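Putative thiosugar synthase (Amycolatopsis orientalis, PDB 4N6F) is a putative thiosugar synthase of the ThiG family that probably transfers sulfur from a carrier protein's thiocarboxylate to a sugar phosphate in 2-thiosugar biosynthesis. Local coordinates at residues S92-A97 with R130-E135; R172-P177 with M207-S212. All coordinates share one frame; numbering follows the deposited sequence.

Contact 1 (S92-A97 with R130-E135)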
loop_
_atom_site.group_PDB
_atom_site.type_symbol
_atom_site.label_atom_id
_atom_site.label_comp_id
_atom_site.label_asym_id
_atom_site.label_seq_id
_atom_site.Cartn_x
_atom_site.Cartn_y
_atom_site.Cartn_z
ATOM N N SER A 92 0.336 27.353 -26.536
ATOM C CA SER A 92 1.539 27.534 -25.728
ATOM C C SER A 92 2.237 26.191 -25.464
ATOM O O SER A 92 3.475 26.112 -25.486
ATOM C CB SER A 92 1.189 28.241 -24.419
ATOM O OG SER A 92 2.345 28.438 -23.614
ATOM N N ALA A 93 1.436 25.144 -25.236
ATOM C CA ALA A 93 1.960 23.786 -25.049
ATOM C C ALA A 93 2.665 23.284 -26.308
ATOM O O ALA A 93 3.760 22.718 -26.229
ATOM C CB ALA A 93 0.843 22.828 -24.643
ATOM N N LEU A 94 2.047 23.503 -27.468
ATOM C CA LEU A 94 2.673 23.137 -28.741
ATOM C C LEU A 94 3.992 23.862 -28.944
ATOM O O LEU A 94 4.978 23.266 -29.376
ATOM C CB LEU A 94 1.744 23.437 -29.920
ATOM C CG LEU A 94 0.523 22.527 -30.023
ATOM C CD1 LEU A 94 -0.469 23.088 -31.033
ATOM C CD2 LEU A 94 0.934 21.103 -30.387
ATOM N N ARG A 95 4.015 25.151 -28.625
ATOM C CA ARG A 95 5.238 25.935 -28.784
ATOM C C ARG A 95 6.313 25.526 -27.790
ATOM O O ARG A 95 7.470 25.437 -28.163
ATOM C CB ARG A 95 4.947 27.431 -28.685
ATOM C CG ARG A 95 4.164 27.963 -29.874
ATOM C CD ARG A 95 3.744 29.405 -29.645
ATOM N NE ARG A 95 4.925 30.261 -29.608
ATOM C CZ ARG A 95 5.530 30.765 -30.682
ATOM N NH1 ARG A 95 6.617 31.514 -30.530
ATOM N NH2 ARG A 95 5.055 30.539 -31.900
ATOM N N SER A 96 5.939 25.257 -26.544
ATOM C CA SER A 96 6.913 24.778 -25.556
ATOM C C SER A 96 7.598 23.515 -26.048
ATOM O O SER A 96 8.822 23.387 -25.965
ATOM C CB SER A 96 6.242 24.489 -24.217
ATOM O OG SER A 96 5.850 25.693 -23.589
ATOM N N ALA A 97 6.794 22.591 -26.570
ATOM C CA ALA A 97 7.288 21.294 -27.026
ATOM C C ALA A 97 8.267 21.412 -28.185
ATOM O O ALA A 97 9.278 20.710 -28.211
ATOM C CB ALA A 97 6.116 20.408 -27.425
ATOM N N ARG A 130 -1.983 14.713 -31.432
ATOM C CA ARG A 130 -1.909 14.406 -32.876
ATOM C C ARG A 130 -0.929 15.309 -33.619
ATOM O O ARG A 130 -0.155 14.850 -34.456
ATOM C CB ARG A 130 -3.293 14.515 -33.520
ATOM C CG ARG A 130 -4.209 13.354 -33.183
ATOM C CD ARG A 130 -5.635 13.612 -33.642
ATOM N NE ARG A 130 -6.492 12.458 -33.373
ATOM C CZ ARG A 130 -7.822 12.489 -33.269
ATOM N NH1 ARG A 130 -8.501 13.627 -33.408
ATOM N NH2 ARG A 130 -8.482 11.364 -33.019
ATOM N N GLU A 131 -0.945 16.595 -33.299
ATOM C CA GLU A 131 -0.032 17.533 -33.956
ATOM C C GLU A 131 1.424 17.229 -33.593
ATOM O O GLU A 131 2.297 17.224 -34.463
ATOM C CB GLU A 131 -0.391 18.965 -33.585
ATOM C CG GLU A 131 0.114 20.003 -34.565
ATOM C CD GLU A 131 -0.449 21.382 -34.266
ATOM O OE1 GLU A 131 0.361 22.318 -34.102
ATOM O OE2 GLU A 131 -1.694 21.520 -34.176
ATOM N N LEU A 132 1.689 16.962 -32.313
ATOM C CA LEU A 132 3.058 16.619 -31.893
ATOM C C LEU A 132 3.511 15.247 -32.377
ATOM O O LEU A 132 4.690 15.061 -32.665
ATOM C CB LEU A 132 3.216 16.751 -30.382
ATOM C CG LEU A 132 3.153 18.206 -29.896
ATOM C CD1 LEU A 132 3.169 18.291 -28.383
ATOM C CD2 LEU A 132 4.286 19.041 -30.477
ATOM N N ARG A 133 2.579 14.299 -32.490
ATOM C CA ARG A 133 2.892 12.962 -33.029
ATOM C C ARG A 133 3.282 13.011 -34.502
ATOM O O ARG A 133 4.149 12.244 -34.938
ATOM C CB ARG A 133 1.715 11.992 -32.842
ATOM C CG ARG A 133 1.576 11.428 -31.428
ATOM C CD ARG A 133 2.779 10.597 -31.018
ATOM N NE ARG A 133 3.007 9.498 -31.950
ATOM C CZ ARG A 133 4.186 8.936 -32.222
ATOM N NH1 ARG A 133 4.253 7.931 -33.093
ATOM N NH2 ARG A 133 5.303 9.368 -31.647
ATOM N N ALA A 134 2.657 13.911 -35.266
ATOM C CA ALA A 134 3.010 14.097 -36.688
ATOM C C ALA A 134 4.464 14.522 -36.858
ATOM O O ALA A 134 5.084 14.233 -37.876
ATOM C CB ALA A 134 2.090 15.116 -37.347
ATOM N N GLU A 135 5.008 15.198 -35.851
ATOM C CA GLU A 135 6.425 15.573 -35.848
ATOM C C GLU A 135 7.356 14.570 -35.148
ATOM O O GLU A 135 8.515 14.876 -34.894
ATOM C CB GLU A 135 6.589 16.930 -35.196
ATOM C CG GLU A 135 5.817 18.025 -35.900
ATOM C CD GLU A 135 5.875 19.321 -35.137
ATOM O OE1 GLU A 135 4.863 20.046 -35.129
ATOM O OE2 GLU A 135 6.925 19.610 -34.527
#
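L94 of helix 90-104 and L132 of helix 122-134 carry most of this contact, and their CA atoms, 7.3 Å apart, are the nearest across the two segments. In L94, a chi1 of -70° sets CG beside the backbone N and anti to the carbonyl carbon. Its CD2 meets mainly the isobutyl group of L132, coming 3.7 Å from L132 CG, and the two chains slant across each other. CD1 of L94 meets the carboxylate of E131 and lies 3.3 Å from E131 OE1. E131 reaches there as an extended chain with CG anti to its N (chi1 -158°), crossing L94 at about a right angle, so that its carboxylate rests against the leucine methyl. That is a van der Waals approach; the charge is answered by R98, one turn on from L94 along its own helix, which forms a salt bridge with E131 OE1.

L132 also uses both of its methyls on A97, whose CB sits 3.8 Å from L132 CD1 and equally close to L132 CD2. On the sheet side, L132 touches L109 and L111 of strand 108-111, and A97 touches L109 as well, so L132 and A97 pack together on L109, between the helix pair and the sheet. The axes of the short helical segments run nearly parallel, 21° apart at a closest approach of 10.9 Å, and 204 Å² is buried in all. Two successive helices lying side by side over the strand that joins them are characteristic of the beta-alpha repeats of a TIM barrel, here in its outer layer.

Contact 2 (R172-P177 with M207-S212); sequences RGIANP and MELGAS
L209 meets both I174 and P177 across this contact, and the side-chain contacts are apolar, with 129 Å² buried. Followed from its start, the 207-212 segment first supplies backbone: M207 O, in the last turn of helix 200-208, accepts a hydrogen bond from G210 N at 3.0 Å. E208 turns its carboxylate to the dimer interface, where it is hydrogen-bonded to S199 OG and the backbone N of R201 of the second subunit, besides S243 OG of its own chain. L209 follows, with CG beside its backbone N (chi1 -60°) and its isobutyl group directed at the loop. CD1 of L209 approaches CD1 of I174 at 4.0 Å, the two chains meeting tip to tip. CD2 of L209 lies 3.9 Å from P177 CB, while L209 CD1 is also 3.8 Å from the backbone O of P177. Both methyls thus rest on P177, the first residue of helix 177-186, and the side chain also touches I180 and R181.

G210 then ends the helix in a Schellman motif, identified by its positive phi of 98° and two bonds back into the last turn. Beyond A211, S212 is bonded through its backbone to V191 as the chain enters strand 213-216.

On the facing side N176 occupies the N-cap of helix 177-186, with its OD1 accepting from A179 N. I174 also packs on E205 and A206, and P177 on E205. The end of one helix, packed through L209 against the capped start of the helix before it, joins consecutive outer helices of the ThiG-type TIM barrel.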
loop_
_atom_site.group_PDB
_atom_site.type_symbol
_atom_site.label_atom_id
_atom_site.label_comp_id
_atom_site.label_asym_id
_atom_site.label_seq_id
_atom_site.Cartn_x
_atom_site.Cartn_y
_atom_site.Cartn_z
ATOM N N ARG A 172 -6.849 13.436 -2.221
ATOM C CA ARG A 172 -8.072 12.629 -2.084
ATOM C C ARG A 172 -7.930 11.193 -2.589
ATOM O O ARG A 172 -8.829 10.383 -2.377
ATOM C CB ARG A 172 -9.242 13.306 -2.811
ATOM C CG ARG A 172 -9.782 14.551 -2.107
ATOM C CD ARG A 172 -10.763 15.324 -2.988
ATOM N NE ARG A 172 -11.290 16.515 -2.303
ATOM C CZ ARG A 172 -12.573 16.760 -2.009
ATOM N NH1 ARG A 172 -13.545 15.918 -2.337
ATOM N NH2 ARG A 172 -12.892 17.880 -1.375
ATOM N N GLY A 173 -6.824 10.876 -3.264
ATOM C CA GLY A 173 -6.577 9.509 -3.712
ATOM C C GLY A 173 -7.317 9.208 -5.003
ATOM O O GLY A 173 -7.467 10.073 -5.859
ATOM N N ILE A 174 -7.788 7.982 -5.139
ATOM C CA ILE A 174 -8.403 7.536 -6.387
ATOM C C ILE A 174 -9.924 7.637 -6.284
ATOM O O ILE A 174 -10.559 6.853 -5.594
ATOM C CB ILE A 174 -7.944 6.113 -6.747
ATOM C CG1 ILE A 174 -6.405 6.058 -6.743
ATOM C CG2 ILE A 174 -8.503 5.700 -8.102
ATOM C CD1 ILE A 174 -5.813 4.753 -7.247
ATOM N N ALA A 175 -10.485 8.622 -6.978
ATOM C CA ALA A 175 -11.909 8.927 -6.888
ATOM C C ALA A 175 -12.758 7.818 -7.490
ATOM O O ALA A 175 -13.769 7.435 -6.906
ATOM C CB ALA A 175 -12.218 10.249 -7.579
ATOM N N ASN A 176 -12.356 7.310 -8.657
ATOM C CA ASN A 176 -13.139 6.274 -9.336
ATOM C C ASN A 176 -12.256 5.122 -9.840
ATOM O O ASN A 176 -11.896 5.074 -11.022
ATOM C CB ASN A 176 -13.963 6.885 -10.477
ATOM C CG ASN A 176 -15.028 5.924 -11.002
ATOM O OD1 ASN A 176 -14.993 4.719 -10.734
ATOM N ND2 ASN A 176 -15.981 6.458 -11.739
ATOM N N PRO A 177 -11.896 4.201 -8.929
ATOM C CA PRO A 177 -11.005 3.097 -9.272
ATOM C C PRO A 177 -11.539 2.190 -10.391
ATOM O O PRO A 177 -10.762 1.775 -11.258
ATOM C CB PRO A 177 -10.848 2.318 -7.949
ATOM C CG PRO A 177 -11.773 2.953 -6.952
ATOM C CD PRO A 177 -12.122 4.311 -7.474
ATOM N N MET A 207 -1.409 0.622 -8.282
ATOM C CA MET A 207 -0.752 -0.539 -8.866
ATOM C C MET A 207 -1.670 -1.757 -8.894
ATOM O O MET A 207 -1.613 -2.562 -9.838
ATOM C CB MET A 207 0.529 -0.875 -8.107
ATOM C CG MET A 207 1.522 0.274 -8.023
ATOM S SD MET A 207 2.002 0.953 -9.617
ATOM C CE MET A 207 3.061 -0.345 -10.215
ATOM N N GLU A 208 -2.532 -1.880 -7.885
ATOM C CA GLU A 208 -3.490 -2.989 -7.834
ATOM C C GLU A 208 -4.610 -2.849 -8.860
ATOM O O GLU A 208 -5.310 -3.808 -9.128
ATOM C CB GLU A 208 -4.049 -3.177 -6.423
ATOM C CG GLU A 208 -2.976 -3.662 -5.465
ATOM C CD GLU A 208 -3.492 -4.074 -4.099
ATOM O OE1 GLU A 208 -4.710 -3.969 -3.827
ATOM O OE2 GLU A 208 -2.662 -4.515 -3.289
ATOM N N LEU A 209 -4.765 -1.662 -9.440
ATOM C CA LEU A 209 -5.668 -1.468 -10.579
ATOM C C LEU A 209 -5.000 -1.836 -11.918
ATOM O O LEU A 209 -5.656 -1.830 -12.946
ATOM C CB LEU A 209 -6.136 -0.010 -10.653
ATOM C CG LEU A 209 -6.899 0.550 -9.452
ATOM C CD1 LEU A 209 -7.253 1.995 -9.732
ATOM C CD2 LEU A 209 -8.146 -0.262 -9.147
ATOM N N GLY A 210 -3.707 -2.145 -11.893
ATOM C CA GLY A 210 -2.935 -2.394 -13.119
ATOM C C GLY A 210 -2.110 -1.207 -13.626
ATOM O O GLY A 210 -1.523 -1.277 -14.695
ATOM N N ALA A 211 -2.064 -0.108 -12.885
ATOM C CA ALA A 211 -1.204 1.017 -13.287
ATOM C C ALA A 211 0.249 0.536 -13.356
ATOM O O ALA A 211 0.659 -0.331 -12.580
ATOM C CB ALA A 211 -1.329 2.183 -12.327
ATOM N N SER A 212 1.000 1.068 -14.312
ATOM C CA SER A 212 2.422 0.743 -14.441
ATOM C C SER A 212 3.249 1.627 -13.524
ATOM O O SER A 212 4.382 1.278 -13.176
ATOM C CB SER A 212 2.892 0.941 -15.883
ATOM O OG SER A 212 2.247 0.027 -16.742
#

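How the contacts relate
Read from the N terminus, the two contacts come in series: contact 1 closes before contact 2 opens, so neither encloses nor crosses the other. Contact 1 joins the ends of a 32-residue excursion that includes the rest of helix 90-104, strand 108-111 and the first part of helix 122-134. Contact 2 bridges 29 residues holding helix 177-186 beyond its first residue, strand 191-194 and most of helix 200-208. Each therefore brings together neighbouring parts of the barrel's outer layer, around one strand of the parallel sheet. The centres of contacts 1 and 2 are about 29 Å apart, on opposite sides of the chain's centre. The nearest atoms of contacts 1 and 2 are about 18 Å apart. Between the two, the chain supplies strands 138-143 and 161-164.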